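Local coordinates for uncharacterized protein (Pseudomonas aeruginosa UCBPP-PA14, PDB 3FD9) that acts as an anti-activator of the type III secretion regulon, probably by disrupting self-association and DNA binding of the transcriptional activator ExsA, at residues Q97-I100 with D101-L105; E210-E214 with V215-L219. All blocks are in the same frame, centred on the assembly; numbering follows the deposited sequence.

Interaction 1. Residues Q97-I100 with D101-L105; sequences QSMI and DWVLL
Two torsions bring Gln97 and Asp101 together one helical turn apart: the Gln97 chain bends back at chi2 (58°), while Asp101 holds CG beside its own backbone N (chi1 -72°), and both polar ends hang over the same flank of the helix. Gln97 NE2 then donates to Asp101 OD2 over 3.2 Å. The bond is nearly straight and lies in the amide plane; it meets the carboxylate from above its plane, and the two flat groups are turned 40° against each other. The same OD2 forms a salt bridge with Arg31 NE of the second subunit, a partner that would be expected to favour the charged carboxylate. The pair is consistent with the intrahelical bond helping to orient the acid toward the interface.

Behind it the backbone hydrogen bonding widens from four-residue to five-residue spacing, giving a worked case of a pi-type turn within an alpha-helix. Asp101 N and Trp102 N bond four residues back, the latter to Ser98 O at 3.1 Å, whereas Leu104 N reaches Met99 O at 3.1 Å and Leu105 N reaches Ile100 O at 3.0 Å, each five residues back. Met99 O also takes a weak bond from Val103 N. Two of the apolar pairs follow the five-residue spacing: CG of Met99, a selenomethionine, meets Leu104 CG at 4.1 Å, and Ile100 CG2 approaches Leu105 CG at 3.7 Å.

Trp102 meets Ser98 O with its ring edge, in plane, and continues onto Val91 of strand 90-92 and onto Arg57 and Arg60 of helix 52-60. From another direction helix 193-203 covers Ile100 and Leu104 with Leu200, placing this turn of helix 96-115 between that helix and the short strand.

Interaction 2. Residues E210-E214 with V215-L219; sequences EPIPE and VLECL
A local turn contact, in which Ile212 and Pro213 fold back on Leu216 while Glu214 meets Glu217, leads the loop after helix 193-203 into helix 217-223 at the protein surface. Pro213 and Leu216 lie side by side and point the same way, with Pro213 CG 4.0 Å from Leu216 CD1. Ile212, just before Pro213 in the same limb, reaches Leu216 with its CD1. Its CG1 sits between the backbone N and the carbonyl carbon (chi1 80°), a rotation that carries CD1 to within 3.7 Å of Leu216 CB and 3.4 Å of Leu216 O.

These packings accompany a 3-10 turn that ends at the N-cap of the helix, an economical example of a helix being started by tighter winding. Leu216 N donates to Pro213 O at 3.1 Å and Glu217 N to Glu214 O at 3.2 Å, both bonds spanning three residues and both approaching from above the carbonyl plane. Leu216, the N-cap residue, brings no polar side chain to this position.

Glu217 occupies the first turn, where the helix end would probably favour its negative charge. The Glu214 carboxylate, 5.1 Å away between the two OE2 atoms and not in contact, would probably oppose this in part. The methylene CG of Glu217 passes 3.5 Å from Glu214 OE2, and the two side chains cross at about a right angle; Glu214 is poorly ordered, which leaves the exact fit uncertain. On the inner side, Trp190 touches both Pro213 and Leu216, and Leu216 also packs on Trp239 of helix 232-241, while Trp111 of helix 96-115 lies against Pro213 and Val215.

Overall arrangement
Interaction 1 precedes interaction 2 along the chain, with the long helices 119-147 and 157-189 between them, yet their centres lie 16 Å apart on the same side of the chain's centre and their nearest atoms about 5 Å apart without touching. Helix 96-115 joins them: residues 97-105 form an early part of it, and its later residues Val107, Trp111 and Leu114 receive side chains of residues 213-219. Helix 193-203 and the loop leading on to residues 210-214 cover interaction 1. One helix therefore serves both the buried, subunit-facing contact and the surface turn of the C-terminal region, which tucks that region back against it.

Interaction 1. Residues Q97-I100 with D101-L105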
ATOM      1  N   GLN A  97      14.869  15.879   1.509  1.00 33.46           N
ATOM      2  CA  GLN A  97      14.289  14.657   0.992  1.00 33.31           C
ATOM      3  C   GLN A  97      14.482  14.586  -0.512  1.00 34.79           C
ATOM      4  O   GLN A  97      14.691  13.511  -1.075  1.00 36.61           O
ATOM      5  CB  GLN A  97      12.802  14.602   1.302  1.00 34.06           C
ATOM      6  CG  GLN A  97      12.243  13.206   1.231  1.00 38.88           C
ATOM      7  CD  GLN A  97      12.962  12.268   2.181  1.00 49.10           C
ATOM      8  OE1 GLN A  97      13.064  12.543   3.397  1.00 49.58           O
ATOM      9  NE2 GLN A  97      13.473  11.150   1.643  1.00 44.33           N
ATOM     10  N   SER A  98      14.392  15.739  -1.164  1.00 36.43           N
ATOM     11  CA  SER A  98      14.541  15.812  -2.608  1.00 35.42           C
ATOM     12  C   SER A  98      16.005  15.682  -3.007  1.00 33.98           C
ATOM     13  O   SER A  98      16.337  15.046  -4.001  1.00 34.43           O
ATOM     14  CB  SER A  98      13.960  17.121  -3.134  1.00 36.36           C
ATOM     15  OG  SER A  98      12.544  17.063  -3.170  1.00 35.64           O
HETATM   16  N   MSE A  99      16.877  16.288  -2.218  1.00 37.76           N
HETATM   17  CA  MSE A  99      18.308  16.165  -2.424  1.00 37.63           C
HETATM   18  C   MSE A  99      18.733  14.697  -2.360  1.00 38.44           C
HETATM   19  O   MSE A  99      19.625  14.263  -3.085  1.00 38.97           O
HETATM   20  CB  MSE A  99      19.053  16.979  -1.367  1.00 37.53           C
HETATM   21  CG  MSE A  99      20.546  16.733  -1.355  1.00 43.15           C
HETATM   22 SE   MSE A  99      21.437  17.467  -2.945  1.00 45.15          SE
HETATM   23  CE  MSE A  99      21.409  19.377  -2.428  1.00 37.72           C
ATOM     24  N   ILE A 100      18.069  13.931  -1.501  1.00 27.10           N
ATOM     25  CA  ILE A 100      18.457  12.552  -1.248  1.00 26.00           C
ATOM     26  C   ILE A 100      17.955  11.609  -2.324  1.00 26.73           C
ATOM     27  O   ILE A 100      18.678  10.731  -2.778  1.00 29.04           O
ATOM     28  CB  ILE A 100      17.904  12.058   0.101  1.00 25.52           C
ATOM     29  CG1 ILE A 100      18.605  12.763   1.265  1.00 24.87           C
ATOM     30  CG2 ILE A 100      18.068  10.562   0.220  1.00 22.62           C
ATOM     31  CD1 ILE A 100      17.884  12.592   2.596  1.00 17.40           C
ATOM     32  N   ASP A 101      16.703  11.779  -2.721  1.00 27.31           N
ATOM     33  CA  ASP A 101      16.063  10.809  -3.590  1.00 27.70           C
ATOM     34  C   ASP A 101      16.419  11.028  -5.041  1.00 28.89           C
ATOM     35  O   ASP A 101      16.340  10.104  -5.849  1.00 30.68           O
ATOM     36  CB  ASP A 101      14.553  10.883  -3.430  1.00 28.31           C
ATOM     37  CG  ASP A 101      14.086  10.324  -2.116  1.00 32.56           C
ATOM     38  OD1 ASP A 101      14.631   9.278  -1.687  1.00 36.54           O
ATOM     39  OD2 ASP A 101      13.173  10.929  -1.512  1.00 33.00           O
ATOM     40  N   TRP A 102      16.795  12.259  -5.366  1.00 35.75           N
ATOM     41  CA  TRP A 102      17.065  12.627  -6.740  1.00 34.55           C
ATOM     42  C   TRP A 102      18.552  12.729  -7.035  1.00 35.83           C
ATOM     43  O   TRP A 102      18.965  12.661  -8.181  1.00 38.61           O
ATOM     44  CB  TRP A 102      16.343  13.927  -7.107  1.00 34.50           C
ATOM     45  CG  TRP A 102      15.014  13.680  -7.780  1.00 35.77           C
ATOM     46  CD1 TRP A 102      14.805  13.365  -9.098  1.00 37.56           C
ATOM     47  CD2 TRP A 102      13.718  13.713  -7.170  1.00 27.86           C
ATOM     48  NE1 TRP A 102      13.461  13.199  -9.338  1.00 33.67           N
ATOM     49  CE2 TRP A 102      12.775  13.406  -8.174  1.00 28.53           C
ATOM     50  CE3 TRP A 102      13.264  13.972  -5.876  1.00 34.78           C
ATOM     51  CZ2 TRP A 102      11.410  13.354  -7.923  1.00 34.04           C
ATOM     52  CZ3 TRP A 102      11.904  13.916  -5.629  1.00 37.50           C
ATOM     53  CH2 TRP A 102      10.994  13.611  -6.648  1.00 39.52           C
ATOM     54  N   VAL A 103      19.366  12.881  -6.004  1.00 32.61           N
ATOM     55  CA  VAL A 103      20.793  13.027  -6.220  1.00 31.72           C
ATOM     56  C   VAL A 103      21.587  11.996  -5.426  1.00 33.51           C
ATOM     57  O   VAL A 103      22.094  11.034  -5.987  1.00 36.56           O
ATOM     58  CB  VAL A 103      21.281  14.445  -5.858  1.00 32.25           C
ATOM     59  CG1 VAL A 103      22.756  14.592  -6.162  1.00 30.59           C
ATOM     60  CG2 VAL A 103      20.498  15.477  -6.621  1.00 29.96           C
ATOM     61  N   LEU A 104      21.683  12.193  -4.119  1.00 26.58           N
ATOM     62  CA  LEU A 104      22.601  11.409  -3.307  1.00 25.02           C
ATOM     63  C   LEU A 104      22.472   9.903  -3.502  1.00 25.64           C
ATOM     64  O   LEU A 104      23.472   9.218  -3.711  1.00 27.39           O
ATOM     65  CB  LEU A 104      22.465  11.772  -1.835  1.00 24.12           C
ATOM     66  CG  LEU A 104      22.665  13.251  -1.486  1.00 23.94           C
ATOM     67  CD1 LEU A 104      22.640  13.422   0.031  1.00 26.42           C
ATOM     68  CD2 LEU A 104      23.954  13.788  -2.068  1.00 25.15           C
ATOM     69  N   LEU A 105      21.252   9.385  -3.440  1.00 21.42           N
ATOM     70  CA  LEU A 105      21.046   7.945  -3.582  1.00 20.55           C
ATOM     71  C   LEU A 105      21.345   7.408  -4.991  1.00 21.82           C
ATOM     72  O   LEU A 105      22.049   6.407  -5.140  1.00 23.06           O
ATOM     73  CB  LEU A 105      19.634   7.555  -3.141  1.00 18.74           C
ATOM     74  CG  LEU A 105      19.369   7.612  -1.644  1.00 17.66           C
ATOM     75  CD1 LEU A 105      18.057   6.938  -1.342  1.00 19.05           C
ATOM     76  CD2 LEU A 105      20.493   6.950  -0.852  1.00 24.26           C
TER

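Interaction 2. Residues E210-E214 with V215-L219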
ATOM      1  N   GLU A 210      32.106  15.446   3.217  1.00 41.42           N
ATOM      2  CA  GLU A 210      33.491  15.588   2.788  1.00 45.68           C
ATOM      3  C   GLU A 210      34.475  14.966   3.775  1.00 46.91           C
ATOM      4  O   GLU A 210      34.210  14.908   4.980  1.00 50.14           O
ATOM      5  CB  GLU A 210      33.836  17.046   2.479  1.00 46.01           C
ATOM      6  CG  GLU A 210      33.211  18.070   3.404  1.00 57.00           C
ATOM      7  CD  GLU A 210      32.866  19.359   2.672  1.00 69.88           C
ATOM      8  OE1 GLU A 210      32.413  19.276   1.506  1.00 68.43           O
ATOM      9  OE2 GLU A 210      33.037  20.451   3.261  1.00 75.82           O
ATOM     10  N   PRO A 211      35.618  14.485   3.258  1.00 50.94           N
ATOM     11  CA  PRO A 211      36.003  14.638   1.852  1.00 49.93           C
ATOM     12  C   PRO A 211      35.278  13.647   0.947  1.00 48.05           C
ATOM     13  O   PRO A 211      35.182  12.466   1.291  1.00 47.15           O
ATOM     14  CB  PRO A 211      37.504  14.305   1.865  1.00 50.11           C
ATOM     15  CG  PRO A 211      37.845  13.927   3.291  1.00 51.29           C
ATOM     16  CD  PRO A 211      36.567  13.625   3.978  1.00 50.83           C
ATOM     17  N   ILE A 212      34.799  14.114  -0.202  1.00 48.40           N
ATOM     18  CA  ILE A 212      34.120  13.242  -1.160  1.00 48.51           C
ATOM     19  C   ILE A 212      35.104  12.667  -2.177  1.00 49.03           C
ATOM     20  O   ILE A 212      36.109  13.302  -2.488  1.00 51.50           O
ATOM     21  CB  ILE A 212      33.005  13.997  -1.915  1.00 48.08           C
ATOM     22  CG1 ILE A 212      33.595  14.833  -3.040  1.00 49.03           C
ATOM     23  CG2 ILE A 212      32.216  14.891  -0.962  1.00 45.71           C
ATOM     24  CD1 ILE A 212      32.636  15.065  -4.166  1.00 54.26           C
ATOM     25  N   PRO A 213      34.817  11.468  -2.709  1.00 43.91           N
ATOM     26  CA  PRO A 213      35.689  10.826  -3.703  1.00 45.83           C
ATOM     27  C   PRO A 213      36.029  11.776  -4.843  1.00 47.65           C
ATOM     28  O   PRO A 213      35.190  12.591  -5.205  1.00 47.78           O
ATOM     29  CB  PRO A 213      34.831   9.672  -4.218  1.00 44.15           C
ATOM     30  CG  PRO A 213      33.945   9.339  -3.075  1.00 43.31           C
ATOM     31  CD  PRO A 213      33.634  10.648  -2.408  1.00 43.90           C
ATOM     32  N   GLU A 214      37.229  11.675  -5.403  1.00 73.51           N
ATOM     33  CA  GLU A 214      37.685  12.659  -6.380  1.00 75.27           C
ATOM     34  C   GLU A 214      36.848  12.599  -7.650  1.00 72.88           C
ATOM     35  O   GLU A 214      36.653  13.605  -8.330  1.00 73.22           O
ATOM     36  CB  GLU A 214      39.171  12.460  -6.698  1.00 78.46           C
ATOM     37  CG  GLU A 214      39.939  13.755  -6.992  1.00 88.51           C
ATOM     38  CD  GLU A 214      39.801  14.233  -8.438  1.00101.99           C
ATOM     39  OE1 GLU A 214      40.129  13.456  -9.364  1.00105.70           O
ATOM     40  OE2 GLU A 214      39.382  15.396  -8.650  1.00103.26           O
ATOM     41  N   VAL A 215      36.341  11.412  -7.954  1.00 42.54           N
ATOM     42  CA  VAL A 215      35.572  11.186  -9.172  1.00 39.32           C
ATOM     43  C   VAL A 215      34.185  11.835  -9.127  1.00 37.44           C
ATOM     44  O   VAL A 215      33.433  11.792 -10.096  1.00 38.07           O
ATOM     45  CB  VAL A 215      35.407   9.682  -9.432  1.00 39.92           C
ATOM     46  CG1 VAL A 215      34.378   9.088  -8.473  1.00 36.36           C
ATOM     47  CG2 VAL A 215      35.014   9.423 -10.891  1.00 42.52           C
ATOM     48  N   LEU A 216      33.842  12.438  -7.996  1.00 38.20           N
ATOM     49  CA  LEU A 216      32.532  13.055  -7.846  1.00 34.53           C
ATOM     50  C   LEU A 216      32.670  14.560  -7.693  1.00 34.21           C
ATOM     51  O   LEU A 216      31.686  15.260  -7.459  1.00 31.10           O
ATOM     52  CB  LEU A 216      31.783  12.464  -6.640  1.00 33.82           C
ATOM     53  CG  LEU A 216      31.434  10.974  -6.668  1.00 39.51           C
ATOM     54  CD1 LEU A 216      30.837  10.543  -5.348  1.00 31.58           C
ATOM     55  CD2 LEU A 216      30.489  10.660  -7.789  1.00 32.04           C
ATOM     56  N   GLU A 217      33.894  15.053  -7.840  1.00 46.45           N
ATOM     57  CA  GLU A 217      34.178  16.472  -7.667  1.00 49.13           C
ATOM     58  C   GLU A 217      33.362  17.399  -8.568  1.00 47.17           C
ATOM     59  O   GLU A 217      32.796  18.379  -8.095  1.00 45.18           O
ATOM     60  CB  GLU A 217      35.672  16.743  -7.863  1.00 53.52           C
ATOM     61  CG  GLU A 217      36.555  16.225  -6.728  1.00 67.07           C
ATOM     62  CD  GLU A 217      36.244  16.878  -5.385  1.00 78.99           C
ATOM     63  OE1 GLU A 217      35.442  17.841  -5.357  1.00 80.98           O
ATOM     64  OE2 GLU A 217      36.803  16.428  -4.357  1.00 83.33           O
ATOM     65  N   CYS A 218      33.301  17.106  -9.862  1.00 58.65           N
ATOM     66  CA  CYS A 218      32.601  18.002 -10.780  1.00 59.01           C
ATOM     67  C   CYS A 218      31.088  17.999 -10.562  1.00 54.56           C
ATOM     68  O   CYS A 218      30.391  18.907 -11.001  1.00 54.47           O
ATOM     69  CB  CYS A 218      32.980  17.736 -12.247  1.00 62.66           C
ATOM     70  SG  CYS A 218      33.606  16.085 -12.580  1.00 73.57           S
ATOM     71  N   LEU A 219      30.585  16.980  -9.878  1.00 31.15           N
ATOM     72  CA  LEU A 219      29.213  17.019  -9.380  1.00 28.62           C
ATOM     73  C   LEU A 219      29.118  17.839  -8.092  1.00 28.11           C
ATOM     74  O   LEU A 219      28.200  18.643  -7.925  1.00 27.24           O
ATOM     75  CB  LEU A 219      28.687  15.620  -9.094  1.00 28.76           C
ATOM     76  CG  LEU A 219      27.396  15.657  -8.272  1.00 34.79           C
ATOM     77  CD1 LEU A 219      26.294  16.322  -9.087  1.00 32.91           C
ATOM     78  CD2 LEU A 219      26.972  14.269  -7.797  1.00 31.66           C
TER